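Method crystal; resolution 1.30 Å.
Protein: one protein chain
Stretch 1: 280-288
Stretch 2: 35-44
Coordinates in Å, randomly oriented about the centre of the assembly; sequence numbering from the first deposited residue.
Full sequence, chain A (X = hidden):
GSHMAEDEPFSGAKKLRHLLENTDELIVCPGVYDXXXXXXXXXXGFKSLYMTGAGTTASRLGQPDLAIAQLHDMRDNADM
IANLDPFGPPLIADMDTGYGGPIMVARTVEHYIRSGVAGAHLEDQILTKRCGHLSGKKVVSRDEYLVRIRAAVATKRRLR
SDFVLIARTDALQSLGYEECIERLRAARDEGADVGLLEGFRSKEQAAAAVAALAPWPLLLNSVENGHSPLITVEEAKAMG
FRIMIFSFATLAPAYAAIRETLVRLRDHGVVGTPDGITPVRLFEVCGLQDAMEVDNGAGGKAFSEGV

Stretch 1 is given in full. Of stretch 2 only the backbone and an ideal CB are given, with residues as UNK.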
ATOM      1  N   VAL A 280      13.922 -11.425 -21.904  1.00 13.69           N
ATOM      2  CA  VAL A 280      13.768 -10.192 -22.670  1.00 13.72           C
ATOM      3  C   VAL A 280      12.406 -10.121 -23.346  1.00 12.77           C
ATOM      4  O   VAL A 280      11.836  -9.027 -23.430  1.00 13.77           O
ATOM      5  CB  VAL A 280      14.951  -9.939 -23.684  1.00 15.21           C
ATOM      6  CG1 VAL A 280      15.019 -10.999 -24.749  1.00 18.19           C
ATOM      7  CG2 VAL A 280      14.882  -8.584 -24.352  1.00 18.57           C
ATOM      8  N   ARG A 281      11.873 -11.230 -23.844  1.00 12.21           N
ATOM      9  CA  ARG A 281      10.562 -11.132 -24.468  1.00 12.42           C
ATOM     10  C   ARG A 281       9.534 -10.700 -23.410  1.00 11.91           C
ATOM     11  O   ARG A 281       8.670  -9.894 -23.677  1.00 12.83           O
ATOM     12  CB  ARG A 281      10.118 -12.458 -25.064  1.00 13.63           C
ATOM     13  CG  ARG A 281       8.760 -12.368 -25.761  1.00 18.16           C
ATOM     14  CD  ARG A 281       8.424 -13.543 -26.599  1.00 21.77           C
ATOM     15  NE  ARG A 281       7.010 -13.487 -26.983  1.00 23.45           N
ATOM     16  CZ  ARG A 281       6.400 -14.460 -27.637  1.00 24.76           C
ATOM     17  NH1 ARG A 281       7.083 -15.541 -28.002  1.00 25.89           N
ATOM     18  NH2 ARG A 281       5.128 -14.351 -27.930  1.00 23.81           N
ATOM     19  N   LEU A 282       9.611 -11.271 -22.209  1.00 10.94           N
ATOM     20  CA  LEU A 282       8.686 -10.907 -21.136  1.00 10.44           C
ATOM     21  C   LEU A 282       8.856  -9.420 -20.779  1.00 10.59           C
ATOM     22  O   LEU A 282       7.879  -8.711 -20.552  1.00 12.09           O
ATOM     23  CB  LEU A 282       8.953 -11.793 -19.925  1.00 11.25           C
ATOM     24  CG  LEU A 282       8.577 -13.260 -20.153  1.00 10.53           C
ATOM     25  CD1 LEU A 282       9.224 -14.144 -19.067  1.00 11.78           C
ATOM     26  CD2 LEU A 282       7.054 -13.422 -20.265  1.00 12.33           C
ATOM     27  N   PHE A 283      10.097  -8.937 -20.761  1.00 10.50           N
ATOM     28  CA  PHE A 283      10.330  -7.526 -20.442  1.00 11.45           C
ATOM     29  C   PHE A 283       9.734  -6.648 -21.531  1.00 11.70           C
ATOM     30  O   PHE A 283       9.167  -5.592 -21.250  1.00 12.02           O
ATOM     31  CB  PHE A 283      11.799  -7.223 -20.247  1.00 11.79           C
ATOM     32  CG  PHE A 283      12.422  -7.946 -19.103  1.00 12.69           C
ATOM     33  CD1 PHE A 283      11.689  -8.282 -17.969  1.00 14.20           C
ATOM     34  CD2 PHE A 283      13.757  -8.308 -19.152  1.00 16.24           C
ATOM     35  CE1 PHE A 283      12.283  -8.998 -16.933  1.00 17.53           C
ATOM     36  CE2 PHE A 283      14.360  -9.005 -18.093  1.00 16.88           C
ATOM     37  CZ  PHE A 283      13.615  -9.352 -16.999  1.00 17.33           C
ATOM     38  N   GLU A 284       9.876  -7.072 -22.783  1.00 12.22           N
ATOM     39  CA  GLU A 284       9.321  -6.307 -23.885  1.00 12.29           C
ATOM     40  C   GLU A 284       7.784  -6.234 -23.757  1.00 11.95           C
ATOM     41  O   GLU A 284       7.182  -5.194 -23.974  1.00 12.87           O
ATOM     42  CB  GLU A 284       9.750  -6.914 -25.230  1.00 13.47           C
ATOM     43  CG  GLU A 284      11.236  -6.744 -25.528  1.00 16.95           C
ATOM     44  CD  GLU A 284      11.733  -7.563 -26.704  1.00 24.90           C
ATOM     45  OE1 GLU A 284      12.815  -7.205 -27.224  1.00 27.91           O
ATOM     46  OE2 GLU A 284      11.078  -8.570 -27.076  1.00 29.22           O
ATOM     47  N   VAL A 285       7.164  -7.348 -23.390  1.00 12.22           N
ATOM     48  CA  VAL A 285       5.713  -7.356 -23.236  1.00 11.59           C
ATOM     49  C   VAL A 285       5.360  -6.386 -22.110  1.00 11.22           C
ATOM     50  O   VAL A 285       4.392  -5.645 -22.181  1.00 11.62           O
ATOM     51  CB  VAL A 285       5.216  -8.785 -22.890  1.00 13.12           C
ATOM     52  CG1 VAL A 285       3.784  -8.794 -22.318  1.00 14.84           C
ATOM     53  CG2 VAL A 285       5.376  -9.727 -24.098  1.00 14.68           C
ATOM     54  N   CYS A 286       6.207  -6.330 -21.097  1.00 11.28           N
ATOM     55  CA  CYS A 286       5.993  -5.478 -19.944  1.00 11.56           C
ATOM     56  C   CYS A 286       6.570  -4.069 -20.003  1.00 12.89           C
ATOM     57  O   CYS A 286       6.903  -3.503 -18.963  1.00 16.05           O
ATOM     58  CB  CYS A 286       6.379  -6.221 -18.654  1.00 13.10           C
ATOM     59  SG  CYS A 286       5.350  -7.665 -18.301  1.00 14.19           S
ATOM     60  N   GLY A 287       6.703  -3.505 -21.186  1.00 13.23           N
ATOM     61  CA  GLY A 287       7.161  -2.134 -21.298  1.00 13.80           C
ATOM     62  C   GLY A 287       8.611  -1.780 -21.368  1.00 13.49           C
ATOM     63  O   GLY A 287       8.982  -0.628 -21.123  1.00 15.00           O
ATOM     64  N   LEU A 288       9.429  -2.722 -21.811  1.00 12.82           N
ATOM     65  CA  LEU A 288      10.856  -2.428 -21.890  1.00 13.10           C
ATOM     66  C   LEU A 288      11.153  -1.314 -22.854  1.00 15.48           C
ATOM     67  O   LEU A 288      11.966  -0.450 -22.557  1.00 15.64           O
ATOM     68  CB  LEU A 288      11.615  -3.687 -22.309  1.00 14.24           C
ATOM     69  CG  LEU A 288      13.130  -3.492 -22.461  1.00 14.88           C
ATOM     70  CD1 LEU A 288      13.761  -3.132 -21.145  1.00 14.60           C
ATOM     71  CD2 LEU A 288      13.735  -4.794 -23.005  1.00 16.30           C
ATOM     72  N   UNK A  35      -0.273  -7.320 -13.965  1.00  6.95           N
ATOM     73  CA  UNK A  35       0.432  -6.610 -15.000  1.00  8.57           C
ATOM     74  C   UNK A  35       0.746  -7.444 -16.226  1.00  8.47           C
ATOM     75  O   UNK A  35       0.617  -6.973 -17.343  1.00  9.09           O
ATOM     76  CB  UNK A  35       1.733  -6.044 -14.426  1.00  8.57           C
ATOM     77  N   UNK A  36       1.095  -8.704 -16.012  1.00  7.92           N
ATOM     78  CA  UNK A  36       1.417  -9.575 -17.119  1.00  9.46           C
ATOM     79  C   UNK A  36       0.195  -9.847 -17.988  1.00  8.72           C
ATOM     80  O   UNK A  36       0.243  -9.729 -19.205  1.00  9.53           O
ATOM     81  CB  UNK A  36       2.002 -10.890 -16.600  1.00  9.46           C
ATOM     82  N   UNK A  37      -0.908 -10.230 -17.366  1.00  8.56           N
ATOM     83  CA  UNK A  37      -2.120 -10.505 -18.127  1.00  8.40           C
ATOM     84  C   UNK A  37      -2.585  -9.231 -18.862  1.00  7.61           C
ATOM     85  O   UNK A  37      -2.955  -9.276 -20.039  1.00  9.06           O
ATOM     86  CB  UNK A  37      -3.221 -11.028 -17.203  1.00  8.40           C
ATOM     87  N   UNK A  38      -2.549  -8.088 -18.198  1.00  8.03           N
ATOM     88  CA  UNK A  38      -2.951  -6.851 -18.847  1.00  8.48           C
ATOM     89  C   UNK A  38      -2.027  -6.483 -20.013  1.00  8.52           C
ATOM     90  O   UNK A  38      -2.485  -6.110 -21.106  1.00  9.38           O
ATOM     91  CB  UNK A  38      -2.978  -5.714 -17.823  1.00  8.48           C
ATOM     92  N   UNK A  39      -0.722  -6.601 -19.799  1.00  8.89           N
ATOM     93  CA  UNK A  39       0.236  -6.275 -20.860  1.00  8.92           C
ATOM     94  C   UNK A  39       0.059  -7.209 -22.063  1.00  8.86           C
ATOM     95  O   UNK A  39       0.252  -6.800 -23.198  1.00 10.24           O
ATOM     96  CB  UNK A  39       1.668  -6.365 -20.330  1.00  8.92           C
ATOM     97  N   UNK A  40      -0.309  -8.453 -21.797  1.00  8.98           N
ATOM     98  CA  UNK A  40      -0.497  -9.412 -22.890  1.00  9.37           C
ATOM     99  C   UNK A  40      -1.732  -9.020 -23.718  1.00 10.39           C
ATOM    100  O   UNK A  40      -1.722  -9.034 -24.948  1.00 11.00           O
ATOM    101  CB  UNK A  40      -0.645 -10.833 -22.342  1.00  9.37           C
ATOM    102  N   UNK A  41      -2.817  -8.670 -23.046  1.00  9.56           N
ATOM    103  CA  UNK A  41      -4.023  -8.231 -23.745  1.00 10.20           C
ATOM    104  C   UNK A  41      -3.717  -6.985 -24.581  1.00 10.07           C
ATOM    105  O   UNK A  41      -4.226  -6.817 -25.680  1.00 11.50           O
ATOM    106  CB  UNK A  41      -5.151  -7.947 -22.751  1.00 10.20           C
ATOM    107  N   UNK A  42      -2.873  -6.102 -24.047  1.00 10.20           N
ATOM    108  CA  UNK A  42      -2.470  -4.876 -24.749  1.00 11.83           C
ATOM    109  C   UNK A  42      -1.638  -5.217 -25.985  1.00 12.92           C
ATOM    110  O   UNK A  42      -1.875  -4.668 -27.052  1.00 14.57           O
ATOM    111  CB  UNK A  42      -1.678  -3.957 -23.817  1.00 11.83           C
ATOM    112  N   UNK A  43      -0.698  -6.140 -25.837  1.00 12.47           N
ATOM    113  CA  UNK A  43       0.163  -6.574 -26.930  1.00 13.79           C
ATOM    114  C   UNK A  43      -0.691  -7.081 -28.096  1.00 13.09           C
ATOM    115  O   UNK A  43      -0.387  -6.828 -29.268  1.00 14.65           O
ATOM    116  CB  UNK A  43       1.129  -7.661 -26.456  1.00 13.79           C
ATOM    117  N   UNK A  44      -1.793  -7.741 -27.764  1.00 12.84           N
ATOM    118  CA  UNK A  44      -2.669  -8.339 -28.768  1.00 12.94           C
ATOM    119  C   UNK A  44      -3.680  -7.399 -29.365  1.00 15.38           C
ATOM    120  O   UNK A  44      -4.432  -7.783 -30.256  1.00 16.94           O
ATOM    121  CB  UNK A  44      -3.412  -9.528 -28.155  1.00 12.94           C
TER

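Stretch 2 is a helix from 35 to 43 that crosses the helix of stretch 1 at 77°, and the contact centres on V285 and C286.

Position 35 points sideways, and its ideal CB has nothing of stretch 1 within 5.5 Å. With phi/psi of -70/-38 the backbone is ordinary helix and calls for no particular residue; the contact leaves the choice free. It is G35, whose O accepts the backbone hydrogen bond from N of the residue at 39.

Position 36 also points sideways, but its ideal CB lies 4.9 Å from C286 SG, with the L282 side chain farther along. Sulfur and a leucine methyl offer an apolar landing, so a leucine, isoleucine or methionine long enough to lean inward would suit. The residue is L36, chi1 t and chi2 p: its CD1 comes to 4.0 Å from C286 SG and 4.4 Å from L282 CD2.

Position 37 points away and position 38 is out of reach of stretch 1, so the contact sets no rule for either. They are S37 and A38.

Position 39 is the centre. The CA of 39 is 5.9 Å from C286 CA, CA-to-CB points toward stretch 1, and the ideal CB is already 3.4 Å from V285 O. A gamma atom in the t well would run into V285 O, so a chain leaving by another well suits, and an unbranched one could run along the carbonyls of V285 and C286; lysine, arginine, glutamine or methionine are all plausible. R39 takes the m, m, t course. R39 CD packs 3.4 Å from V285 O, and R39 CG lies 4.2 Å from C286 SG. C286 O and G287 CA lie over one face of the guanidinium, with R39 NH1 3.7 Å from C286 O and 3.9 Å from G287 CA. No direct hydrogen bond results; the NE and NH1 groups are satisfied elsewhere in the structure. A CB on G287 would sit 2.7 Å from R39 NH1, a clash. The backbones are instead joined by a water that donates to both R39 O and V285 O, at 2.7 Å each.

Position 40 points sideways, its ideal CB 4.9 Å from V285 CG1. Something small suits: alanine, serine, threonine or valine. T40 turns its OG1 back to donate to L36 O at 2.9 Å, while the same atom touches V285 CG1 at 4.0 Å.

Position 41 is out of reach; it is A41. Position 42 points toward stretch 1 but finds nothing within 5.5 Å of its ideal CB, so the contact leaves the choice open. M42 comes no nearer than 6.5 Å, from its CB to V285 O.

Position 43 points toward stretch 1, with V285 CG1 5.0 Å from its ideal CB and the cationic R281 beyond. A long acid or glutamine fits both. E43, extended, places OE2 3.6 Å from V285 CG2. E43 OE1 remains 4.4 Å from R281 NH2, beyond a salt bridge, and a water closes the gap, donating to E43 OE1 at 2.7 Å and accepting from R281 NE at 2.9 Å.

Position 44 leaves the helix, out of reach; it is L44.

Stretch 2 (35-44) GLSARTAMEL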
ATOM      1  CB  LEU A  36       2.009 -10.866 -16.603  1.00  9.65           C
ATOM      2  CG  LEU A  36       2.435 -11.853 -17.685  1.00 10.37           C
ATOM      3  CD1 LEU A  36       3.579 -11.285 -18.571  1.00 11.95           C
ATOM      4  CD2 LEU A  36       2.808 -13.180 -17.118  1.00 10.41           C
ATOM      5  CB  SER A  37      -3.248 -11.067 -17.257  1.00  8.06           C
ATOM      6  OG  SER A  37      -3.515 -10.232 -16.154  1.00  8.24           O
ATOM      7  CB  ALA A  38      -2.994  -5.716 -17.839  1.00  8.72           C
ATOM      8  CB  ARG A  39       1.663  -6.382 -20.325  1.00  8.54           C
ATOM      9  CG  ARG A  39       2.106  -5.223 -19.450  1.00  8.60           C
ATOM     10  CD  ARG A  39       2.286  -3.925 -20.217  1.00  8.95           C
ATOM     11  NE  ARG A  39       3.072  -3.002 -19.412  1.00  8.03           N
ATOM     12  CZ  ARG A  39       3.452  -1.799 -19.811  1.00  8.36           C
ATOM     13  NH1 ARG A  39       4.179  -1.066 -18.996  1.00  9.39           N
ATOM     14  NH2 ARG A  39       3.099  -1.346 -21.007  1.00 10.66           N
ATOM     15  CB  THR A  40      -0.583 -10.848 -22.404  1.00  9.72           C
ATOM     16  OG1 THR A  40       0.590 -11.166 -21.652  1.00 10.90           O
ATOM     17  CG2 THR A  40      -0.622 -11.830 -23.539  1.00 11.03           C
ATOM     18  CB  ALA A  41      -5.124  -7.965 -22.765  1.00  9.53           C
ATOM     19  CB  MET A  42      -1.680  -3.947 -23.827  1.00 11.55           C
ATOM     20  CG  MET A  42      -2.520  -3.388 -22.700  1.00 12.50           C
ATOM     21  SD  MET A  42      -1.586  -2.714 -21.291  1.00 13.22           S
ATOM     22  CE  MET A  42      -0.904  -1.235 -21.979  1.00 12.76           C
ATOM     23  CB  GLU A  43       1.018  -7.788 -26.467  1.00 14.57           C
ATOM     24  CG  GLU A  43       1.829  -8.504 -27.543  1.00 17.03           C
ATOM     25  CD  GLU A  43       2.498  -9.815 -27.095  1.00 18.34           C
ATOM     26  OE1 GLU A  43       3.231 -10.405 -27.932  1.00 21.42           O
ATOM     27  OE2 GLU A  43       2.329 -10.270 -25.957  1.00 15.85           O
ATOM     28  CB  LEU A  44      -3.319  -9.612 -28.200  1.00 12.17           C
ATOM     29  CG  LEU A  44      -2.313 -10.715 -27.824  1.00 12.71           C
ATOM     30  CD1 LEU A  44      -3.000 -11.814 -27.021  1.00 12.10           C
ATOM     31  CD2 LEU A  44      -1.592 -11.271 -29.045  1.00 14.24           C
TER
HETATM   32  O   HOH W   1       2.324  -5.303 -23.947  1.00 15.42           O
HETATM   33  O   HOH W   2       5.884 -10.859 -27.661  0.96 27.38           O
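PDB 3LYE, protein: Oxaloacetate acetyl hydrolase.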